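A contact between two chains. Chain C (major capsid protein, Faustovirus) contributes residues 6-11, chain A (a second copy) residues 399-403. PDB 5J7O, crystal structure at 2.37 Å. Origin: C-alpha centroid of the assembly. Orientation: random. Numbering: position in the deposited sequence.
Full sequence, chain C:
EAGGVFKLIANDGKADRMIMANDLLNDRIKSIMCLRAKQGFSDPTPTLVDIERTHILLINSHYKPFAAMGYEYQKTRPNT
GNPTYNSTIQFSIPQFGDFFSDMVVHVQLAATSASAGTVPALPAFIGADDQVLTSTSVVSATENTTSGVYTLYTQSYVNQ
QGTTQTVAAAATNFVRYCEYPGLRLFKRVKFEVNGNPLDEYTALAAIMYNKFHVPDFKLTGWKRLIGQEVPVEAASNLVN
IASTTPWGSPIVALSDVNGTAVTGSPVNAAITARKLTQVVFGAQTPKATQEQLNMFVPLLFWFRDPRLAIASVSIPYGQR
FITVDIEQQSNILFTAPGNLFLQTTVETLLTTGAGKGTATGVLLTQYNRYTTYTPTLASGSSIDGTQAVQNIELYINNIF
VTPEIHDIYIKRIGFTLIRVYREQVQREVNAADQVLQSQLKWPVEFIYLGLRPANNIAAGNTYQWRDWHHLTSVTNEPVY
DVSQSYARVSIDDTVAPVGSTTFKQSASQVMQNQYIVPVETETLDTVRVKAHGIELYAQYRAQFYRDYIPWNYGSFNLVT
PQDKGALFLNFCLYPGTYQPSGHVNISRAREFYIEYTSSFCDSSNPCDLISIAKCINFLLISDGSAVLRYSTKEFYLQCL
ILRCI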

# COMPACT_ATOMS: atom_id res chain seq x y z
N PHE C 6 -37.48 0.61 18.12
CA PHE C 6 -36.65 1.68 18.66
C PHE C 6 -37.50 2.76 19.30
O PHE C 6 -38.42 3.30 18.68
CB PHE C 6 -35.77 2.30 17.57
CG PHE C 6 -34.64 3.12 18.11
CD1 PHE C 6 -33.47 2.52 18.55
CD2 PHE C 6 -34.74 4.50 18.18
CE1 PHE C 6 -32.43 3.27 19.04
CE2 PHE C 6 -33.70 5.27 18.67
CZ PHE C 6 -32.54 4.65 19.11
N LYS C 7 -37.18 3.08 20.55
CA LYS C 7 -37.67 4.27 21.22
C LYS C 7 -36.47 5.12 21.63
O LYS C 7 -35.46 4.59 22.09
CB LYS C 7 -38.52 3.93 22.45
CG LYS C 7 -39.83 3.24 22.11
CD LYS C 7 -40.62 2.90 23.36
CE LYS C 7 -41.93 2.23 22.99
NZ LYS C 7 -42.73 1.85 24.19
N LEU C 8 -36.59 6.42 21.43
CA LEU C 8 -35.55 7.34 21.89
C LEU C 8 -35.71 7.58 23.38
O LEU C 8 -36.82 7.77 23.88
CB LEU C 8 -35.62 8.65 21.11
CG LEU C 8 -34.55 9.71 21.40
CD1 LEU C 8 -33.17 9.09 21.47
CD2 LEU C 8 -34.60 10.81 20.36
N ILE C 9 -34.59 7.56 24.10
CA ILE C 9 -34.58 7.85 25.52
C ILE C 9 -33.65 9.04 25.74
O ILE C 9 -32.42 8.90 25.67
CB ILE C 9 -34.16 6.64 26.37
CG1 ILE C 9 -35.19 5.52 26.28
CG2 ILE C 9 -33.97 7.06 27.82
CD1 ILE C 9 -34.71 4.21 26.88
N ALA C 10 -34.24 10.20 25.99
CA ALA C 10 -33.52 11.46 26.07
C ALA C 10 -33.06 11.81 27.47
O ALA C 10 -32.15 12.64 27.63
CB ALA C 10 -34.41 12.60 25.56
N ASN C 11 -33.65 11.20 28.50
CA ASN C 11 -33.36 11.55 29.89
C ASN C 11 -33.38 10.26 30.71
O ASN C 11 -34.44 9.80 31.15
CB ASN C 11 -34.37 12.56 30.42
CG ASN C 11 -34.26 12.78 31.91
OD1 ASN C 11 -34.97 12.16 32.70
ND2 ASN C 11 -33.36 13.67 32.32
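Chain A (399-403) IFVTP

Residues 6-11 of chain C form no regular helix or strand, yet much of the stretch is extended: C:Lys7, C:Leu8 and C:Ile9 have phi/psi of -120/138, -80/136 and -121/105. At C:Ala10 the backbone departs from this pattern, with psi falling to -19. On chain A, a strand that begins earlier in the chain includes A:Ile399 and A:Phe400 (phi/psi -108/129 and -113/144). A:Thr402 then occupies the N-cap position right before a helix, its side chain capping a backbone N just past the stretch.

The two stretches run in broadly the same direction. The end-to-end vector from CA 6 to CA 10 of chain C makes an angle of 35° with that from CA 400 to CA 402 of chain A. The register is set by C:Leu8 and A:Phe400, whose CA atoms are the nearest across the contact at 6.8 Å. No hydrogen bond crosses between the stretches, so despite the similar direction these stretches do not pair as strands of a sheet; the contact rests on packing, with 257 Å² buried over both sides.

The side chains of chain C follow the alternation expected of an extended backbone. The CA-to-CB bonds of C:Phe6, C:Leu8 and C:Ala10 point toward chain A, whereas that of C:Lys7 points away and its side chain makes no contact with the chain A stretch. On the facing stretch the CA-to-CB bond of A:Phe400 points toward chain C, those of A:Ile399 and A:Val401 away.

A:Phe400, chi1 m, gives up the largest area, 76 Å². Its partner is C:Phe6, chi1 t: CD2 of C:Phe6 lies 3.5 Å from CD1 of A:Phe400, over one face of the A:Phe400 ring. With ring centroids 5.0 Å apart and planes inclined at 35°, the pair is oblique.

Further along, C:Leu8 (chi1 t, chi2 p) places its methyl CD2 against the chain A backbone. This atom is 3.8 Å from O of A:Phe400, 3.6 Å from C of A:Val401 and 3.8 Å from N of A:Thr402, so a single methyl spans the main chain of three successive residues. A:Val401 therefore takes part through its main chain, although its CA-to-CB bond points away.

The contact closes at A:Thr402. Its CA-to-CB bond points sideways, but its methyl CG2 lies 4.2 Å from CD2 of C:Leu8 and 4.2 Å from CB of C:Ala10. With OG1 engaged in the cap, CG2 supplies the apolar surface that meets both residues.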

# COMPACT_ATOMS: atom_id res chain seq x y z
N ILE A 399 -33.18 7.89 11.49
CA ILE A 399 -32.78 8.81 12.55
C ILE A 399 -34.03 9.28 13.29
O ILE A 399 -35.00 9.73 12.67
CB ILE A 399 -31.99 10.00 11.98
CG1 ILE A 399 -30.70 9.51 11.33
CG2 ILE A 399 -31.69 11.00 13.07
CD1 ILE A 399 -29.86 10.60 10.70
N PHE A 400 -33.99 9.17 14.62
CA PHE A 400 -35.09 9.58 15.49
C PHE A 400 -34.65 10.79 16.31
O PHE A 400 -33.50 10.88 16.73
CB PHE A 400 -35.50 8.45 16.43
CG PHE A 400 -35.96 7.20 15.72
CD1 PHE A 400 -35.05 6.31 15.18
CD2 PHE A 400 -37.31 6.90 15.62
CE1 PHE A 400 -35.47 5.17 14.54
CE2 PHE A 400 -37.74 5.75 14.98
CZ PHE A 400 -36.81 4.89 14.44
N VAL A 401 -35.59 11.70 16.56
CA VAL A 401 -35.35 12.88 17.39
C VAL A 401 -36.55 13.07 18.31
O VAL A 401 -37.59 12.42 18.17
CB VAL A 401 -35.10 14.16 16.56
CG1 VAL A 401 -33.91 13.98 15.64
CG2 VAL A 401 -36.35 14.53 15.77
N THR A 402 -36.40 13.99 19.27
CA THR A 402 -37.50 14.31 20.16
C THR A 402 -38.59 15.07 19.41
O THR A 402 -38.30 15.76 18.43
CB THR A 402 -37.01 15.15 21.34
OG1 THR A 402 -36.55 16.42 20.87
CG2 THR A 402 -35.88 14.44 22.07
N PRO A 403 -39.85 14.95 19.84
CA PRO A 403 -40.92 15.69 19.16
C PRO A 403 -40.74 17.20 19.20
O PRO A 403 -41.14 17.89 18.26
CB PRO A 403 -42.18 15.25 19.92
CG PRO A 403 -41.82 13.95 20.55
CD PRO A 403 -40.37 14.07 20.90